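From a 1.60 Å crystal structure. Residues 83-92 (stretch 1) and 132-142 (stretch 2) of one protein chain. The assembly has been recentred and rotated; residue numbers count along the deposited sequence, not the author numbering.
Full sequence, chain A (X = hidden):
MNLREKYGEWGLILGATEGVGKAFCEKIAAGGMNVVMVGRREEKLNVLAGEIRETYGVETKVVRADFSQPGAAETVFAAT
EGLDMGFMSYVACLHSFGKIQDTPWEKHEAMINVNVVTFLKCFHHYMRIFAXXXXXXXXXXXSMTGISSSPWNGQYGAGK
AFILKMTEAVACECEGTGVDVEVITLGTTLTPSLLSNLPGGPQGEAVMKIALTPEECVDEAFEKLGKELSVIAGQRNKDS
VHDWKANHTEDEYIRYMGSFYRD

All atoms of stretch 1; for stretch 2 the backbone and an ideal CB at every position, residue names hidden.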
# COMPACT_ATOMS: atom_id res chain seq x y z
N LEU A 83 -14.86 4.11 -33.05
CA LEU A 83 -15.27 2.84 -32.45
C LEU A 83 -16.75 2.87 -32.07
O LEU A 83 -17.27 3.90 -31.64
CB LEU A 83 -14.45 2.52 -31.20
CG LEU A 83 -12.93 2.44 -31.31
CD1 LEU A 83 -12.33 2.15 -29.95
CD2 LEU A 83 -12.45 1.42 -32.33
N ASP A 84 -17.43 1.74 -32.25
CA ASP A 84 -18.76 1.60 -31.71
C ASP A 84 -18.62 1.32 -30.21
O ASP A 84 -18.11 0.27 -29.81
CB ASP A 84 -19.56 0.48 -32.36
CG ASP A 84 -20.96 0.42 -31.79
OD1 ASP A 84 -21.77 1.28 -32.17
OD2 ASP A 84 -21.24 -0.45 -30.94
N MET A 85 -19.03 2.30 -29.39
CA MET A 85 -18.82 2.25 -27.93
C MET A 85 -20.07 1.71 -27.25
O MET A 85 -21.20 2.15 -27.52
CB MET A 85 -18.49 3.63 -27.38
CG MET A 85 -17.23 4.26 -27.96
SD MET A 85 -15.76 3.27 -27.70
CE MET A 85 -15.69 3.09 -25.91
N GLY A 86 -19.87 0.74 -26.36
CA GLY A 86 -20.98 0.19 -25.56
C GLY A 86 -20.87 0.37 -24.05
O GLY A 86 -21.89 0.30 -23.35
N PHE A 87 -19.66 0.60 -23.54
CA PHE A 87 -19.43 0.57 -22.10
C PHE A 87 -18.32 1.50 -21.70
O PHE A 87 -17.34 1.64 -22.41
CB PHE A 87 -19.06 -0.85 -21.65
CG PHE A 87 -18.85 -0.98 -20.18
CD1 PHE A 87 -19.94 -1.10 -19.32
CD2 PHE A 87 -17.58 -1.02 -19.64
CE1 PHE A 87 -19.76 -1.22 -17.96
CE2 PHE A 87 -17.39 -1.16 -18.28
CZ PHE A 87 -18.48 -1.26 -17.43
N MET A 88 -18.49 2.14 -20.55
CA MET A 88 -17.41 2.89 -19.91
C MET A 88 -17.41 2.60 -18.41
O MET A 88 -18.47 2.51 -17.80
CB MET A 88 -17.56 4.41 -20.13
CG MET A 88 -16.38 5.24 -19.64
SD MET A 88 -16.80 7.00 -19.37
CE MET A 88 -17.43 6.94 -17.72
N SER A 89 -16.22 2.45 -17.84
CA SER A 89 -16.06 2.44 -16.38
C SER A 89 -14.93 3.37 -15.99
O SER A 89 -13.81 3.20 -16.49
CB SER A 89 -15.77 1.05 -15.82
OG SER A 89 -15.57 1.10 -14.43
N TYR A 90 -15.20 4.30 -15.08
CA TYR A 90 -14.15 5.11 -14.47
C TYR A 90 -13.72 4.47 -13.16
O TYR A 90 -14.50 4.44 -12.20
CB TYR A 90 -14.59 6.55 -14.27
CG TYR A 90 -13.40 7.46 -14.13
CD1 TYR A 90 -12.77 7.94 -15.27
CD2 TYR A 90 -12.88 7.82 -12.91
CE1 TYR A 90 -11.68 8.76 -15.21
CE2 TYR A 90 -11.78 8.65 -12.82
CZ TYR A 90 -11.16 9.12 -13.99
OH TYR A 90 -10.04 9.96 -13.96
N VAL A 91 -12.50 3.93 -13.16
CA VAL A 91 -11.94 3.19 -12.04
C VAL A 91 -10.78 3.91 -11.35
O VAL A 91 -10.54 3.68 -10.18
CB VAL A 91 -11.39 1.81 -12.51
CG1 VAL A 91 -10.94 0.97 -11.31
CG2 VAL A 91 -12.41 1.08 -13.34
N ALA A 92 -10.08 4.78 -12.06
CA ALA A 92 -8.87 5.37 -11.52
C ALA A 92 -9.17 6.23 -10.31
O ALA A 92 -10.23 6.86 -10.25
CB ALA A 92 -8.20 6.23 -12.56
N UNK A 132 -26.99 9.63 -27.54
CA UNK A 132 -27.32 9.88 -28.95
C UNK A 132 -27.74 8.61 -29.69
O UNK A 132 -28.64 8.64 -30.52
CB UNK A 132 -26.12 10.51 -29.66
N UNK A 133 -27.11 7.49 -29.37
CA UNK A 133 -27.47 6.19 -29.95
C UNK A 133 -28.50 5.43 -29.11
O UNK A 133 -28.92 4.33 -29.47
CB UNK A 133 -26.21 5.33 -30.11
N UNK A 134 -28.89 6.04 -27.99
CA UNK A 134 -29.79 5.44 -27.01
C UNK A 134 -29.41 4.01 -26.66
O UNK A 134 -30.22 3.09 -26.64
CB UNK A 134 -31.23 5.47 -27.53
N UNK A 135 -28.12 3.82 -26.40
CA UNK A 135 -27.59 2.52 -26.14
C UNK A 135 -26.21 2.65 -25.48
O UNK A 135 -25.37 3.38 -25.99
CB UNK A 135 -27.52 1.71 -27.43
N UNK A 136 -26.03 1.95 -24.36
CA UNK A 136 -24.74 1.93 -23.68
C UNK A 136 -24.82 1.68 -22.20
O UNK A 136 -25.90 1.63 -21.62
CB UNK A 136 -24.01 3.26 -23.92
N UNK A 137 -23.67 1.55 -21.56
CA UNK A 137 -23.64 1.35 -20.13
C UNK A 137 -22.45 2.01 -19.49
O UNK A 137 -21.37 2.06 -20.08
CB UNK A 137 -23.64 -0.14 -19.80
N UNK A 138 -22.64 2.53 -18.28
CA UNK A 138 -21.57 3.09 -17.50
C UNK A 138 -21.65 2.50 -16.10
O UNK A 138 -22.72 2.50 -15.50
CB UNK A 138 -21.64 4.62 -17.47
N UNK A 139 -20.53 2.00 -15.59
CA UNK A 139 -20.41 1.66 -14.16
C UNK A 139 -19.23 2.41 -13.63
O UNK A 139 -18.11 2.12 -14.02
CB UNK A 139 -20.25 0.16 -13.93
N UNK A 140 -19.46 3.38 -12.77
CA UNK A 140 -18.38 4.11 -12.16
C UNK A 140 -18.14 3.59 -10.75
O UNK A 140 -19.05 3.11 -10.08
CB UNK A 140 -18.68 5.61 -12.15
N UNK A 141 -16.90 3.70 -10.30
CA UNK A 141 -16.47 3.15 -9.02
C UNK A 141 -16.29 4.25 -8.00
O UNK A 141 -15.53 5.21 -8.21
CB UNK A 141 -15.17 2.36 -9.18
N UNK A 142 -17.02 4.15 -6.90
CA UNK A 142 -16.79 4.99 -5.73
C UNK A 142 -16.21 4.20 -4.56
O UNK A 142 -15.83 3.01 -4.69
CB UNK A 142 -18.10 5.66 -5.30

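Stretch 2 runs parallel to stretch 1, the two strand axes only 8° apart, so the backbone does much of the pairing and the side chains fill in around it. Position 132 lies beyond the reach of stretch 1, which sets no demand there; the deposited residue is Ala 132.

At position 133 the CA-to-CB bond points toward stretch 1, but the ideal CB has none of its atoms within 5.5 Å. Past the gap lie the backbone N and O of Met 85. A long side chain carrying both a donor and an acceptor would suit, though a lone donor could also reach the carbonyl. The residue is Gln 133. Its NE2 donates to Met 85 O at 2.9 Å, and Gln 133 NE2 also donates to the backbone O of position 135 at 2.9 Å, while a water accepts from Met 85 N (2.9 Å to the water O) and donates to Gln 133 OE1 (2.7 Å from the water O). One amide thus serves both polar groups of Met 85.

Position 134 has positive phi and is out of reach, so glycine, asparagine or aspartate would be natural; Asp 134 is the first residue to leave helical angles, in a Schellman motif.

At position 135 CA-to-CB points sideways into space, yet the carboxylate of Asp 84 reaches toward this end of the stretch. A long cation, lysine or arginine, could answer it. Arg 135 does so with two nitrogens: NH2 lies 2.8 Å from Asp 84 OD1 in a salt bridge, and NH1 donates to Asp 84 OD2 at 3.0 Å.

Position 136 has phi 153° and psi 175°. A CB would be jammed against the preceding carbonyl and would sit 3.7 Å from Gly 86 O, so the backbone itself calls for glycine, and Gly 136 it is.

At position 137 the ideal CB is 3.9 Å from Phe 87 CD1, so a small apolar residue fits beside the ring. Ala 137 packs its CB against Phe 87 CD1 at 3.9 Å; its N donates to Gly 86 O (2.8 Å) and its O accepts from Met 88 N (2.9 Å).

Position 138 shares the other face with Met 88, favouring a beta-branched or other apolar residue. Val 138 brings CG1 to 3.8 Å from Met 88 CE.

At position 139 the CB lies 4.2 Å from Phe 87 CZ, inviting a larger aliphatic. Ile 139 sets CG1 3.9 Å from Phe 87 CE1, at the ring edge; its O accepts from Ser 89 OG at 2.8 Å.

Near position 140, Tyr 90 N offers a donor, so an acceptor two bonds beyond CB, as in asparagine or aspartate, could serve. Asn 140 OD1 takes that bond from Tyr 90 N at 3.2 Å.

Position 141 points toward Tyr 90 O and Val 91, suiting a compact aliphatic. Val 141 places CG2 4.3 Å from Val 91 CG2, while its N donates to Tyr 90 O (3.1 Å).

Position 142 points away, unconstrained by stretch 1; it is Ser 142.

Stretch 2 132-142: AQDRGAVINVS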
# COMPACT_ATOMS: atom_id res chain seq x y z
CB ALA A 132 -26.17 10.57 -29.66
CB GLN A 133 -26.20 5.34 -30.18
CG GLN A 133 -25.47 4.91 -28.93
CD GLN A 133 -24.09 4.34 -29.18
OE1 GLN A 133 -23.43 4.66 -30.17
NE2 GLN A 133 -23.63 3.52 -28.26
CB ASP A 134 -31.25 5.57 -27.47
CG ASP A 134 -32.22 5.26 -26.37
OD1 ASP A 134 -31.96 5.64 -25.19
OD2 ASP A 134 -33.24 4.61 -26.66
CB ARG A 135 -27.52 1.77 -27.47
CG ARG A 135 -26.64 0.54 -27.45
CD ARG A 135 -26.62 -0.19 -28.78
NE ARG A 135 -26.10 0.56 -29.93
CZ ARG A 135 -24.82 0.67 -30.32
NH1 ARG A 135 -23.84 0.15 -29.60
NH2 ARG A 135 -24.51 1.35 -31.43
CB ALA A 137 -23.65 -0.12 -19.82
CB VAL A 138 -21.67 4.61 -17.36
CG1 VAL A 138 -20.53 5.17 -16.48
CG2 VAL A 138 -21.66 5.27 -18.73
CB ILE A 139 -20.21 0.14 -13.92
CG1 ILE A 139 -21.41 -0.65 -14.45
CG2 ILE A 139 -19.97 -0.14 -12.42
CD1 ILE A 139 -21.20 -2.16 -14.42
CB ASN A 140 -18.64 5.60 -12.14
CG ASN A 140 -18.68 6.19 -13.51
OD1 ASN A 140 -17.93 5.78 -14.40
ND2 ASN A 140 -19.57 7.16 -13.71
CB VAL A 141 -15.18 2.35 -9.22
CG1 VAL A 141 -14.69 1.78 -7.89
CG2 VAL A 141 -15.42 1.25 -10.24
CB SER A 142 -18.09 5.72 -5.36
OG SER A 142 -17.85 6.75 -4.42
O HOH W 1 -20.72 4.41 -30.52
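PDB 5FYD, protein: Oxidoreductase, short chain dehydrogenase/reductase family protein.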